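Local coordinates for glutathione S-transferase family protein (Pseudomonas putida, PDB 3LXZ) that conjugates reduced glutathione to a wide range of hydrophobic electrophiles, as a glutathione transferase working as a two-subunit assembly, at residues S11-M16 against S61-I66; V31-G36 against L42-R47; V65-I70 against L152-L157; K95-Y100 against D156-F161. All blocks are in the same frame, centred on the assembly; numbering follows the deposited sequence.

In the fold
Interactions 1 and 2 lie in the N-terminal thioredoxin-like domain, and interaction 2 falls between the segments of interaction 1 in sequence. Their centres are 12 Å apart; interaction 1 holds two glutathione-binding residues and interaction 2 lies beside two others. Interaction 3, its centre about 9 Å from that of interaction 1, continues along helix 63-73 and joins that domain to helix 154-174 of the C-terminal domain. Interaction 4, its centre about 10 Å from that of interaction 3, pairs helix 154-174 with helix 84-106. Interaction 2 stays apart, about 20 Å from interaction 3 between centres. The contacts run from substrate site to helical core, all four reaching the second subunit.

Interaction 1: residues S11-M16 against S61-I66; sequences SNYYNM and SETSVI
Tyr13 and Thr63 bring the first turns of helices 12-23 and 63-73 together, their CA atoms 6.0 Å apart. The bond between them runs from side chain to backbone: Thr63 OG1 donates to Tyr13 O over 2.9 Å. The hydroxyl stands above the carbonyl plane and approaches from the flank, with a C=O...donor angle of 106°, not on a lone pair. Thr63 OG1 also lies at the edge of the Tyr13 ring, 3.7 Å from Tyr13 CD1. Thr63 CG2, anti to the backbone N, is thereby turned to Met16, 3.9 Å from its selenium (SE of a selenomethionine), while OG1, beside the N, faces the Tyr13 carbonyl. Threonine suits a place with a carbonyl on one side and an apolar chain on the other. The tyrosine's own hydroxyl bonds to Glu102 of helix 84-106. Behind it, Ser11 N-caps helix 12-23: Ser11 OG accepts from Tyr14 N at 3.1 Å with an N-H...O angle of 162°. Ser11 and Thr63 both bind glutathione, in the thioredoxin-like domain of the transferase fold. By tying one helix start to the other, the hydroxyl probably fixes how these two ligand-binding residues stand relative to each other.

Interaction 2: residues V31-G36 against L42-R47; sequences VTFYGG and LEVSPR
Phe33 reaches Val44 because a chi1 of 172° turns CG trans to the backbone nitrogen and sends the ring out from the end of strand 28-32. Val44, with chi1 at -179°, extends CG1 over one face of that ring, and Phe33 CZ comes within 3.9 Å of Val44 CB. On the opposite face the chain doubles back, placing Gly35 N 3.5 Å above the plane of the Phe33 ring. Ser45 meets the ring at its edge, Ser45 CB lying 4.1 Å from Phe33 CZ, while the serine hydroxyl turns to the carbonyl of Lys49. The segments belong to the connection of the thioredoxin-like domain that runs from strand 28-32 through helix 39-42 to strand 52-55, just ahead of Lys49 and Val50, which bind glutathione. A flat aromatic side chain suits this position, packed between backbone and valine and also touching Val50 and Val52. An alanine in place of Phe33 is likely to open a gap beneath Val44 and let the loop before the glutathione-binding residues shift. Further along, Leu42 CD2 covers Gly36 O at 3.6 Å, and that buried oxygen has no hydrogen-bonding partner in the model. At Gly36 a side chain would press on the preceding carbonyl, which explains the glycine. Beyond this turn, Pro46 O accepts hydrogen bonds from Thr136 and Arg139 of the second subunit.

Interaction 3: residues V65-I70 against L152-L157; sequences VILDYI and LTLADL
Leu67 and Leu154 meet at the interface between the two domains of the glutathione transferase fold, where helix 154-174 begins with the capping box characteristic of this family. The backbone amide of the N-cap residue Thr153 is held by the Asp156 carboxylate, Thr153 N to Asp156 OD2 being 2.8 Å with an N-H...O angle of 165° and using the oxygen's anti lone pair; and Thr153 OG1 takes a weak bond from Ala155 N, 3.3 Å long. Asp156 OD1 is occupied by the amide of Val147, so both oxygens of this buried carboxylate are satisfied. Leu154 CG stands anti to the carbonyl carbon (chi1 -53°), which directs the leucine fork at Leu67 and Asp68 of helix 63-73. Branch CD2 meets the root of Leu67, with Leu154 CD2 4.1 Å from Leu67 CB, whereas Leu154 CD1 lies 3.8 Å from Asp68 OD1. That oxygen has its real partner in Arg91, a salt bridge. One turn on, Leu157 CD1 touches Leu67 CD2 at 4.2 Å. Branched apolar chains suit the middle of this seam, with the Asp68 carboxylate at one side. Around the seam, Leu67 and Leu157 both rest on Ala20 of helix 12-23, and Leu154 packs against Val90 and Leu94 of helix 84-106, so helix 63-73 meets the start of helix 154-174 with these two helices packed around them.

Interaction 4: residues K95-Y100 against D156-F161; sequences KEIELY and DLMFCF
Ile97 is the first residue of 95-100 to touch helix 156-161, and its CA lies 6.5 Å from that of Phe159. The helix axes run roughly alongside, 9.1 Å apart and crossing at 32°. The two branches of Ile97 take different partners: Ile97 CG2, anti to the backbone N, meets Met158 CG at 3.6 Å, while CD1, at the end of the longer branch, reaches Phe159 CB at 3.9 Å. Beta-branching lets one residue fill both places, and a glycine here would probably leave gaps beside Met158 CG and Phe159 CB and hold the Met158 chain less firmly. Glu98 follows, and the selenomethionine Met158, bent at chi2 (70°) and chi3 (57°), folds over it, its SE 3.8 Å from Glu98 CB. The end methyl, Met158 CE, lies 3.6 Å from Glu98 OE1. Outside these two segments, the carboxylate forms a salt bridge with Lys95 of the second subunit. The flexible methionine chain thus lines the glutamate with apolar surface inside the helical domain. Such a less polar surrounding would probably make the attraction between subunits stronger once the charges are paired, and make an unpaired charge costly.

Interaction 1: residues S11-M16 against S61-I66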
loop_
_atom_site.group_PDB
_atom_site.type_symbol
_atom_site.label_atom_id
_atom_site.label_comp_id
_atom_site.label_asym_id
_atom_site.label_seq_id
_atom_site.Cartn_x
_atom_site.Cartn_y
_atom_site.Cartn_z
ATOM N N SER A 11 -16.859 1.192 -8.313
ATOM C CA SER A 11 -15.591 1.118 -7.548
ATOM C C SER A 11 -14.457 1.842 -8.268
ATOM O O SER A 11 -14.104 1.477 -9.394
ATOM C CB SER A 11 -15.158 -0.328 -7.289
ATOM O OG SER A 11 -13.790 -0.316 -6.865
ATOM N N ASN A 12 -13.874 2.845 -7.611
ATOM C CA ASN A 12 -12.721 3.541 -8.180
ATOM C C ASN A 12 -11.514 2.625 -8.457
ATOM O O ASN A 12 -10.920 2.694 -9.539
ATOM C CB ASN A 12 -12.347 4.774 -7.347
ATOM C CG ASN A 12 -11.839 4.425 -5.933
ATOM O OD1 ASN A 12 -12.250 3.436 -5.325
ATOM N ND2 ASN A 12 -10.943 5.262 -5.419
ATOM N N TYR A 13 -11.198 1.723 -7.526
ATOM C CA TYR A 13 -10.083 0.787 -7.735
ATOM C C TYR A 13 -10.372 -0.157 -8.920
ATOM O O TYR A 13 -9.476 -0.507 -9.668
ATOM C CB TYR A 13 -9.862 -0.034 -6.463
ATOM C CG TYR A 13 -9.147 0.698 -5.345
ATOM C CD1 TYR A 13 -7.767 0.900 -5.380
ATOM C CD2 TYR A 13 -9.857 1.162 -4.223
ATOM C CE1 TYR A 13 -7.109 1.560 -4.345
ATOM C CE2 TYR A 13 -9.210 1.820 -3.173
ATOM C CZ TYR A 13 -7.847 2.013 -3.239
ATOM O OH TYR A 13 -7.204 2.672 -2.216
ATOM N N TYR A 14 -11.634 -0.540 -9.104
ATOM C CA TYR A 14 -12.021 -1.364 -10.263
ATOM C C TYR A 14 -11.798 -0.548 -11.540
ATOM O O TYR A 14 -11.243 -1.061 -12.524
ATOM C CB TYR A 14 -13.488 -1.779 -10.130
ATOM C CG TYR A 14 -14.109 -2.552 -11.306
ATOM C CD1 TYR A 14 -13.986 -3.941 -11.397
ATOM C CD2 TYR A 14 -14.895 -1.893 -12.266
ATOM C CE1 TYR A 14 -14.633 -4.671 -12.433
ATOM C CE2 TYR A 14 -15.541 -2.616 -13.332
ATOM C CZ TYR A 14 -15.392 -3.977 -13.405
ATOM O OH TYR A 14 -16.004 -4.669 -14.434
ATOM N N ASN A 15 -12.235 0.708 -11.516
ATOM C CA ASN A 15 -12.131 1.552 -12.714
ATOM C C ASN A 15 -10.687 1.793 -13.174
ATOM O O ASN A 15 -10.400 1.898 -14.378
ATOM C CB ASN A 15 -12.960 2.840 -12.557
ATOM C CG ASN A 15 -14.454 2.583 -12.723
ATOM O OD1 ASN A 15 -14.861 1.642 -13.419
ATOM N ND2 ASN A 15 -15.275 3.415 -12.092
HETATM N N MSE A 16 -9.770 1.835 -12.211
HETATM C CA MSE A 16 -8.339 1.931 -12.498
HETATM C C MSE A 16 -7.842 0.739 -13.304
HETATM O O MSE A 16 -7.170 0.931 -14.309
HETATM C CB MSE A 16 -7.550 2.075 -11.183
HETATM C CG MSE A 16 -7.763 3.381 -10.387
HETATM SE SE MSE A 16 -6.892 3.049 -8.646
HETATM C CE MSE A 16 -7.994 4.169 -7.430
ATOM N N SER A 61 -5.817 -10.158 -6.152
ATOM C CA SER A 61 -6.522 -8.990 -5.639
ATOM C C SER A 61 -5.538 -7.830 -5.469
ATOM O O SER A 61 -4.341 -8.019 -5.644
ATOM C CB SER A 61 -7.207 -9.323 -4.292
ATOM O OG SER A 61 -6.226 -9.441 -3.271
ATOM N N GLU A 62 -6.046 -6.633 -5.138
ATOM C CA GLU A 62 -5.259 -5.382 -4.912
ATOM C C GLU A 62 -4.892 -4.708 -6.237
ATOM O O GLU A 62 -4.051 -5.231 -6.997
ATOM C CB GLU A 62 -3.969 -5.592 -4.092
ATOM C CG GLU A 62 -4.208 -6.191 -2.683
ATOM C CD GLU A 62 -4.946 -5.258 -1.736
ATOM O OE1 GLU A 62 -4.835 -4.013 -1.884
ATOM O OE2 GLU A 62 -5.629 -5.765 -0.812
ATOM N N THR A 63 -5.515 -3.558 -6.510
ATOM C CA THR A 63 -5.261 -2.845 -7.780
ATOM C C THR A 63 -3.770 -2.708 -8.107
ATOM O O THR A 63 -3.335 -3.005 -9.241
ATOM C CB THR A 63 -5.986 -1.462 -7.796
ATOM O OG1 THR A 63 -7.399 -1.701 -7.954
ATOM C CG2 THR A 63 -5.501 -0.578 -8.960
ATOM N N SER A 64 -2.981 -2.244 -7.140
ATOM C CA SER A 64 -1.561 -2.031 -7.413
ATOM C C SER A 64 -0.907 -3.330 -7.913
ATOM O O SER A 64 -0.115 -3.303 -8.859
ATOM C CB SER A 64 -0.822 -1.469 -6.208
ATOM O OG SER A 64 -0.833 -2.400 -5.145
ATOM N N VAL A 65 -1.239 -4.457 -7.262
ATOM C CA VAL A 65 -0.679 -5.773 -7.631
ATOM C C VAL A 65 -1.149 -6.215 -9.022
ATOM O O VAL A 65 -0.339 -6.657 -9.887
ATOM C CB VAL A 65 -1.077 -6.838 -6.568
ATOM C CG1 VAL A 65 -0.747 -8.297 -7.050
ATOM C CG2 VAL A 65 -0.427 -6.513 -5.228
ATOM N N ILE A 66 -2.461 -6.072 -9.240
ATOM C CA ILE A 66 -3.086 -6.411 -10.520
ATOM C C ILE A 66 -2.457 -5.641 -11.699
ATOM O O ILE A 66 -2.106 -6.225 -12.752
ATOM C CB ILE A 66 -4.603 -6.214 -10.459
ATOM C CG1 ILE A 66 -5.218 -7.272 -9.572
ATOM C CG2 ILE A 66 -5.231 -6.296 -11.844
ATOM C CD1 ILE A 66 -6.610 -6.855 -9.007
#

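Interaction 2: residues V31-G36 against L42-R47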
loop_
_atom_site.group_PDB
_atom_site.type_symbol
_atom_site.label_atom_id
_atom_site.label_comp_id
_atom_site.label_asym_id
_atom_site.label_seq_id
_atom_site.Cartn_x
_atom_site.Cartn_y
_atom_site.Cartn_z
ATOM N N VAL A 31 -17.170 -9.154 -14.446
ATOM C CA VAL A 31 -18.029 -9.941 -13.551
ATOM C C VAL A 31 -18.447 -9.089 -12.371
ATOM O O VAL A 31 -17.585 -8.598 -11.641
ATOM C CB VAL A 31 -17.295 -11.206 -13.009
ATOM C CG1 VAL A 31 -18.197 -12.000 -12.077
ATOM C CG2 VAL A 31 -16.773 -12.096 -14.158
ATOM N N THR A 32 -19.756 -8.892 -12.181
ATOM C CA THR A 32 -20.283 -8.106 -11.055
ATOM C C THR A 32 -19.982 -8.839 -9.736
ATOM O O THR A 32 -20.346 -10.013 -9.578
ATOM C CB THR A 32 -21.803 -7.833 -11.208
ATOM O OG1 THR A 32 -22.045 -7.276 -12.510
ATOM C CG2 THR A 32 -22.321 -6.825 -10.150
ATOM N N PHE A 33 -19.347 -8.130 -8.806
ATOM C CA PHE A 33 -18.780 -8.697 -7.572
ATOM C C PHE A 33 -18.524 -7.496 -6.656
ATOM O O PHE A 33 -17.839 -6.553 -7.042
ATOM C CB PHE A 33 -17.461 -9.437 -7.856
ATOM C CG PHE A 33 -16.722 -9.889 -6.604
ATOM C CD1 PHE A 33 -17.137 -11.007 -5.863
ATOM C CD2 PHE A 33 -15.602 -9.206 -6.192
ATOM C CE1 PHE A 33 -16.427 -11.421 -4.701
ATOM C CE2 PHE A 33 -14.899 -9.608 -5.043
ATOM C CZ PHE A 33 -15.326 -10.720 -4.300
ATOM N N TYR A 34 -19.109 -7.507 -5.463
ATOM C CA TYR A 34 -19.000 -6.369 -4.576
ATOM C C TYR A 34 -18.053 -6.635 -3.386
ATOM O O TYR A 34 -17.916 -5.773 -2.505
ATOM C CB TYR A 34 -20.372 -6.021 -4.038
ATOM C CG TYR A 34 -21.354 -5.547 -5.090
ATOM C CD1 TYR A 34 -21.258 -4.254 -5.639
ATOM C CD2 TYR A 34 -22.375 -6.397 -5.539
ATOM C CE1 TYR A 34 -22.190 -3.805 -6.604
ATOM C CE2 TYR A 34 -23.306 -5.968 -6.492
ATOM C CZ TYR A 34 -23.207 -4.682 -7.021
ATOM O OH TYR A 34 -24.161 -4.275 -7.965
ATOM N N GLY A 35 -17.450 -7.815 -3.361
ATOM C CA GLY A 35 -16.528 -8.193 -2.285
ATOM C C GLY A 35 -17.241 -8.215 -0.964
ATOM O O GLY A 35 -18.350 -8.763 -0.871
ATOM N N GLY A 36 -16.642 -7.616 0.058
ATOM C CA GLY A 36 -17.223 -7.667 1.395
ATOM C C GLY A 36 -16.839 -8.956 2.127
ATOM O O GLY A 36 -16.036 -9.788 1.651
ATOM N N LEU A 42 -14.969 -13.883 0.459
ATOM C CA LEU A 42 -13.589 -13.992 0.983
ATOM C C LEU A 42 -12.788 -15.070 0.276
ATOM O O LEU A 42 -11.548 -15.033 0.256
ATOM C CB LEU A 42 -13.567 -14.232 2.500
ATOM C CG LEU A 42 -14.044 -13.021 3.307
ATOM C CD1 LEU A 42 -14.091 -13.272 4.857
ATOM C CD2 LEU A 42 -13.273 -11.747 2.985
ATOM N N GLU A 43 -13.485 -16.049 -0.294
ATOM C CA GLU A 43 -12.807 -17.049 -1.106
ATOM C C GLU A 43 -12.272 -16.506 -2.430
ATOM O O GLU A 43 -11.334 -17.059 -3.005
ATOM C CB GLU A 43 -13.730 -18.243 -1.368
ATOM C CG GLU A 43 -13.788 -19.238 -0.217
ATOM C CD GLU A 43 -14.223 -20.582 -0.735
ATOM O OE1 GLU A 43 -13.379 -21.509 -0.786
ATOM O OE2 GLU A 43 -15.395 -20.672 -1.168
ATOM N N VAL A 44 -12.866 -15.425 -2.916
ATOM C CA VAL A 44 -12.368 -14.782 -4.135
ATOM C C VAL A 44 -11.327 -13.701 -3.804
ATOM O O VAL A 44 -10.252 -13.618 -4.429
ATOM C CB VAL A 44 -13.508 -14.101 -4.926
ATOM C CG1 VAL A 44 -12.939 -13.445 -6.228
ATOM C CG2 VAL A 44 -14.669 -15.110 -5.196
ATOM N N SER A 45 -11.667 -12.867 -2.826
ATOM C CA SER A 45 -10.835 -11.737 -2.448
ATOM C C SER A 45 -10.561 -11.792 -0.955
ATOM O O SER A 45 -11.482 -11.604 -0.189
ATOM C CB SER A 45 -11.554 -10.443 -2.757
ATOM O OG SER A 45 -10.626 -9.377 -2.710
ATOM N N PRO A 46 -9.299 -12.045 -0.556
ATOM C CA PRO A 46 -9.097 -12.502 0.830
ATOM C C PRO A 46 -9.301 -11.499 1.945
ATOM O O PRO A 46 -9.380 -11.920 3.066
ATOM C CB PRO A 46 -7.652 -12.980 0.875
ATOM C CG PRO A 46 -7.059 -12.790 -0.527
ATOM C CD PRO A 46 -8.144 -12.328 -1.441
ATOM N N ARG A 47 -9.309 -10.209 1.627
ATOM C CA ARG A 47 -9.707 -9.164 2.584
ATOM C C ARG A 47 -11.056 -8.528 2.212
ATOM O O ARG A 47 -11.546 -7.621 2.901
ATOM C CB ARG A 47 -8.593 -8.095 2.685
ATOM C CG ARG A 47 -8.828 -6.978 3.708
ATOM C CD ARG A 47 -8.826 -7.493 5.149
ATOM N NE ARG A 47 -9.047 -6.396 6.095
ATOM C CZ ARG A 47 -10.246 -5.972 6.478
ATOM N NH1 ARG A 47 -11.323 -6.581 6.028
ATOM N NH2 ARG A 47 -10.360 -4.949 7.329
#

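Interaction 3: residues V65-I70 against L152-L157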
loop_
_atom_site.group_PDB
_atom_site.type_symbol
_atom_site.label_atom_id
_atom_site.label_comp_id
_atom_site.label_asym_id
_atom_site.label_seq_id
_atom_site.Cartn_x
_atom_site.Cartn_y
_atom_site.Cartn_z
ATOM N N VAL A 65 -1.239 -4.457 -7.262
ATOM C CA VAL A 65 -0.679 -5.773 -7.631
ATOM C C VAL A 65 -1.149 -6.215 -9.022
ATOM O O VAL A 65 -0.339 -6.657 -9.887
ATOM C CB VAL A 65 -1.077 -6.838 -6.568
ATOM C CG1 VAL A 65 -0.747 -8.297 -7.050
ATOM C CG2 VAL A 65 -0.427 -6.513 -5.228
ATOM N N ILE A 66 -2.461 -6.072 -9.240
ATOM C CA ILE A 66 -3.086 -6.411 -10.520
ATOM C C ILE A 66 -2.457 -5.641 -11.699
ATOM O O ILE A 66 -2.106 -6.225 -12.752
ATOM C CB ILE A 66 -4.603 -6.214 -10.459
ATOM C CG1 ILE A 66 -5.218 -7.272 -9.572
ATOM C CG2 ILE A 66 -5.231 -6.296 -11.844
ATOM C CD1 ILE A 66 -6.610 -6.855 -9.007
ATOM N N LEU A 67 -2.277 -4.334 -11.505
ATOM C CA LEU A 67 -1.712 -3.492 -12.565
ATOM C C LEU A 67 -0.274 -3.917 -12.920
ATOM O O LEU A 67 0.106 -3.958 -14.110
ATOM C CB LEU A 67 -1.753 -1.997 -12.180
ATOM C CG LEU A 67 -3.116 -1.350 -12.012
ATOM C CD1 LEU A 67 -2.965 0.072 -11.476
ATOM C CD2 LEU A 67 -3.764 -1.350 -13.399
ATOM N N ASP A 68 0.518 -4.280 -11.904
ATOM C CA ASP A 68 1.878 -4.738 -12.128
ATOM C C ASP A 68 1.922 -6.059 -12.895
ATOM O O ASP A 68 2.757 -6.203 -13.806
ATOM C CB ASP A 68 2.630 -4.903 -10.806
ATOM C CG ASP A 68 3.258 -3.609 -10.302
ATOM O OD1 ASP A 68 3.356 -2.595 -11.052
ATOM O OD2 ASP A 68 3.663 -3.627 -9.115
ATOM N N TYR A 69 1.046 -6.997 -12.526
ATOM C CA TYR A 69 0.885 -8.258 -13.248
ATOM C C TYR A 69 0.492 -8.005 -14.692
ATOM O O TYR A 69 1.080 -8.594 -15.577
ATOM C CB TYR A 69 -0.168 -9.137 -12.582
ATOM C CG TYR A 69 -0.359 -10.469 -13.271
ATOM C CD1 TYR A 69 0.518 -11.524 -13.070
ATOM C CD2 TYR A 69 -1.441 -10.670 -14.120
ATOM C CE1 TYR A 69 0.317 -12.767 -13.708
ATOM C CE2 TYR A 69 -1.643 -11.896 -14.766
ATOM C CZ TYR A 69 -0.755 -12.935 -14.543
ATOM O OH TYR A 69 -0.966 -14.142 -15.166
ATOM N N ILE A 70 -0.466 -7.104 -14.923
ATOM C CA ILE A 70 -0.872 -6.782 -16.294
ATOM C C ILE A 70 0.286 -6.238 -17.142
ATOM O O ILE A 70 0.486 -6.687 -18.286
ATOM C CB ILE A 70 -2.110 -5.875 -16.321
ATOM C CG1 ILE A 70 -3.333 -6.624 -15.824
ATOM C CG2 ILE A 70 -2.435 -5.395 -17.750
ATOM C CD1 ILE A 70 -4.546 -5.703 -15.571
ATOM N N LEU A 152 1.774 8.872 -20.026
ATOM C CA LEU A 152 0.772 8.195 -19.197
ATOM C C LEU A 152 1.403 6.946 -18.554
ATOM O O LEU A 152 2.047 6.143 -19.246
ATOM C CB LEU A 152 -0.449 7.797 -20.047
ATOM C CG LEU A 152 -1.518 6.987 -19.307
ATOM C CD1 LEU A 152 -2.196 7.930 -18.395
ATOM C CD2 LEU A 152 -2.559 6.398 -20.263
ATOM N N THR A 153 1.258 6.815 -17.239
ATOM C CA THR A 153 1.737 5.618 -16.515
ATOM C C THR A 153 0.670 5.145 -15.541
ATOM O O THR A 153 -0.340 5.824 -15.358
ATOM C CB THR A 153 3.009 5.869 -15.685
ATOM O OG1 THR A 153 2.726 6.767 -14.597
ATOM C CG2 THR A 153 4.118 6.443 -16.525
ATOM N N LEU A 154 0.911 3.983 -14.900
ATOM C CA LEU A 154 0.062 3.492 -13.832
ATOM C C LEU A 154 -0.283 4.520 -12.766
ATOM O O LEU A 154 -1.404 4.539 -12.239
ATOM C CB LEU A 154 0.715 2.270 -13.154
ATOM C CG LEU A 154 1.138 1.144 -14.106
ATOM C CD1 LEU A 154 1.842 0.013 -13.317
ATOM C CD2 LEU A 154 -0.026 0.580 -14.922
ATOM N N ALA A 155 0.674 5.353 -12.411
ATOM C CA ALA A 155 0.384 6.342 -11.383
ATOM C C ALA A 155 -0.729 7.307 -11.784
ATOM O O ALA A 155 -1.436 7.807 -10.898
ATOM C CB ALA A 155 1.646 7.112 -10.992
ATOM N N ASP A 156 -0.909 7.548 -13.092
ATOM C CA ASP A 156 -2.000 8.427 -13.541
ATOM C C ASP A 156 -3.372 7.815 -13.355
ATOM O O ASP A 156 -4.340 8.542 -13.213
ATOM C CB ASP A 156 -1.791 8.815 -15.002
ATOM C CG ASP A 156 -0.544 9.615 -15.185
ATOM O OD1 ASP A 156 -0.517 10.769 -14.653
ATOM O OD2 ASP A 156 0.406 9.103 -15.808
ATOM N N LEU A 157 -3.451 6.476 -13.430
ATOM C CA LEU A 157 -4.673 5.758 -13.135
ATOM C C LEU A 157 -5.067 5.915 -11.665
ATOM O O LEU A 157 -6.217 6.242 -11.358
ATOM C CB LEU A 157 -4.571 4.278 -13.552
ATOM C CG LEU A 157 -3.977 3.990 -14.955
ATOM C CD1 LEU A 157 -3.897 2.468 -15.244
ATOM C CD2 LEU A 157 -4.746 4.744 -16.051
#

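Interaction 4: residues K95-Y100 against D156-F161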
loop_
_atom_site.group_PDB
_atom_site.type_symbol
_atom_site.label_atom_id
_atom_site.label_comp_id
_atom_site.label_asym_id
_atom_site.label_seq_id
_atom_site.Cartn_x
_atom_site.Cartn_y
_atom_site.Cartn_z
ATOM N N LYS A 95 1.854 4.466 -4.990
ATOM C CA LYS A 95 1.710 4.101 -3.569
ATOM C C LYS A 95 1.348 5.305 -2.698
ATOM O O LYS A 95 0.505 5.193 -1.772
ATOM C CB LYS A 95 3.000 3.499 -3.008
ATOM C CG LYS A 95 2.791 2.778 -1.675
ATOM C CD LYS A 95 4.039 2.073 -1.216
ATOM C CE LYS A 95 3.809 1.390 0.194
ATOM N NZ LYS A 95 3.191 0.057 -0.019
ATOM N N GLU A 96 1.999 6.430 -2.952
ATOM C CA GLU A 96 1.714 7.635 -2.172
ATOM C C GLU A 96 0.277 8.092 -2.366
ATOM O O GLU A 96 -0.379 8.544 -1.427
ATOM C CB GLU A 96 2.669 8.787 -2.510
ATOM C CG GLU A 96 4.063 8.523 -1.975
ATOM C CD GLU A 96 5.184 9.354 -2.576
ATOM O OE1 GLU A 96 5.057 10.034 -3.654
ATOM O OE2 GLU A 96 6.241 9.297 -1.917
ATOM N N ILE A 97 -0.205 8.041 -3.600
ATOM C CA ILE A 97 -1.566 8.479 -3.848
ATOM C C ILE A 97 -2.533 7.541 -3.136
ATOM O O ILE A 97 -3.458 7.978 -2.458
ATOM C CB ILE A 97 -1.882 8.623 -5.354
ATOM C CG1 ILE A 97 -1.043 9.730 -5.971
ATOM C CG2 ILE A 97 -3.350 8.972 -5.525
ATOM C CD1 ILE A 97 -0.938 9.592 -7.533
ATOM N N GLU A 98 -2.284 6.246 -3.246
ATOM C CA GLU A 98 -3.111 5.263 -2.564
ATOM C C GLU A 98 -3.130 5.460 -1.050
ATOM O O GLU A 98 -4.197 5.625 -0.488
ATOM C CB GLU A 98 -2.700 3.823 -2.931
ATOM C CG GLU A 98 -3.548 2.734 -2.245
ATOM C CD GLU A 98 -3.169 1.334 -2.693
ATOM O OE1 GLU A 98 -2.422 1.194 -3.698
ATOM O OE2 GLU A 98 -3.615 0.364 -2.025
ATOM N N LEU A 99 -1.962 5.443 -0.396
ATOM C CA LEU A 99 -1.950 5.406 1.065
ATOM C C LEU A 99 -2.241 6.785 1.650
ATOM O O LEU A 99 -2.750 6.879 2.766
ATOM C CB LEU A 99 -0.560 4.974 1.576
ATOM C CG LEU A 99 -0.312 3.465 1.742
ATOM C CD1 LEU A 99 -0.569 2.760 0.480
ATOM C CD2 LEU A 99 1.096 3.139 2.277
ATOM N N TYR A 100 -1.903 7.844 0.924
ATOM C CA TYR A 100 -1.925 9.166 1.564
ATOM C C TYR A 100 -2.989 10.081 1.028
ATOM O O TYR A 100 -3.210 11.181 1.588
ATOM C CB TYR A 100 -0.541 9.856 1.535
ATOM C CG TYR A 100 0.539 8.924 2.023
ATOM C CD1 TYR A 100 0.409 8.274 3.250
ATOM C CD2 TYR A 100 1.634 8.648 1.228
ATOM C CE1 TYR A 100 1.383 7.358 3.694
ATOM C CE2 TYR A 100 2.613 7.755 1.640
ATOM C CZ TYR A 100 2.476 7.110 2.875
ATOM O OH TYR A 100 3.468 6.234 3.249
ATOM N N ASP A 156 -0.909 7.548 -13.092
ATOM C CA ASP A 156 -2.000 8.427 -13.541
ATOM C C ASP A 156 -3.372 7.815 -13.355
ATOM O O ASP A 156 -4.340 8.542 -13.213
ATOM C CB ASP A 156 -1.791 8.815 -15.002
ATOM C CG ASP A 156 -0.544 9.615 -15.185
ATOM O OD1 ASP A 156 -0.517 10.769 -14.653
ATOM O OD2 ASP A 156 0.406 9.103 -15.808
ATOM N N LEU A 157 -3.451 6.476 -13.430
ATOM C CA LEU A 157 -4.673 5.758 -13.135
ATOM C C LEU A 157 -5.067 5.915 -11.665
ATOM O O LEU A 157 -6.217 6.242 -11.358
ATOM C CB LEU A 157 -4.571 4.278 -13.552
ATOM C CG LEU A 157 -3.977 3.990 -14.955
ATOM C CD1 LEU A 157 -3.897 2.468 -15.244
ATOM C CD2 LEU A 157 -4.746 4.744 -16.051
HETATM N N MSE A 158 -4.127 5.698 -10.741
HETATM C CA MSE A 158 -4.444 5.910 -9.324
HETATM C C MSE A 158 -4.780 7.386 -9.070
HETATM O O MSE A 158 -5.699 7.696 -8.305
HETATM C CB MSE A 158 -3.244 5.460 -8.474
HETATM C CG MSE A 158 -3.358 5.654 -6.983
HETATM SE SE MSE A 158 -4.639 4.489 -6.108
HETATM C CE MSE A 158 -4.030 2.686 -6.575
ATOM N N PHE A 159 -4.049 8.296 -9.696
ATOM C CA PHE A 159 -4.370 9.732 -9.590
ATOM C C PHE A 159 -5.798 10.060 -10.046
ATOM O O PHE A 159 -6.551 10.688 -9.346
ATOM C CB PHE A 159 -3.381 10.540 -10.424
ATOM C CG PHE A 159 -3.729 12.020 -10.543
ATOM C CD1 PHE A 159 -3.206 12.937 -9.629
ATOM C CD2 PHE A 159 -4.559 12.481 -11.563
ATOM C CE1 PHE A 159 -3.514 14.302 -9.712
ATOM C CE2 PHE A 159 -4.854 13.857 -11.680
ATOM C CZ PHE A 159 -4.358 14.752 -10.739
ATOM N N CYS A 160 -6.177 9.627 -11.240
ATOM C CA CYS A 160 -7.386 10.194 -11.792
ATOM C C CYS A 160 -8.653 9.635 -11.136
ATOM O O CYS A 160 -9.678 10.287 -11.139
ATOM C CB CYS A 160 -7.386 10.121 -13.312
ATOM S SG CYS A 160 -7.828 8.549 -13.885
ATOM N N PHE A 161 -8.564 8.444 -10.521
ATOM C CA PHE A 161 -9.698 7.877 -9.809
ATOM C C PHE A 161 -9.594 7.950 -8.287
ATOM O O PHE A 161 -10.499 7.450 -7.594
ATOM C CB PHE A 161 -9.935 6.411 -10.248
ATOM C CG PHE A 161 -10.340 6.263 -11.684
ATOM C CD1 PHE A 161 -11.587 6.719 -12.128
ATOM C CD2 PHE A 161 -9.512 5.597 -12.594
ATOM C CE1 PHE A 161 -11.962 6.532 -13.468
ATOM C CE2 PHE A 161 -9.896 5.406 -13.927
ATOM C CZ PHE A 161 -11.098 5.887 -14.363
#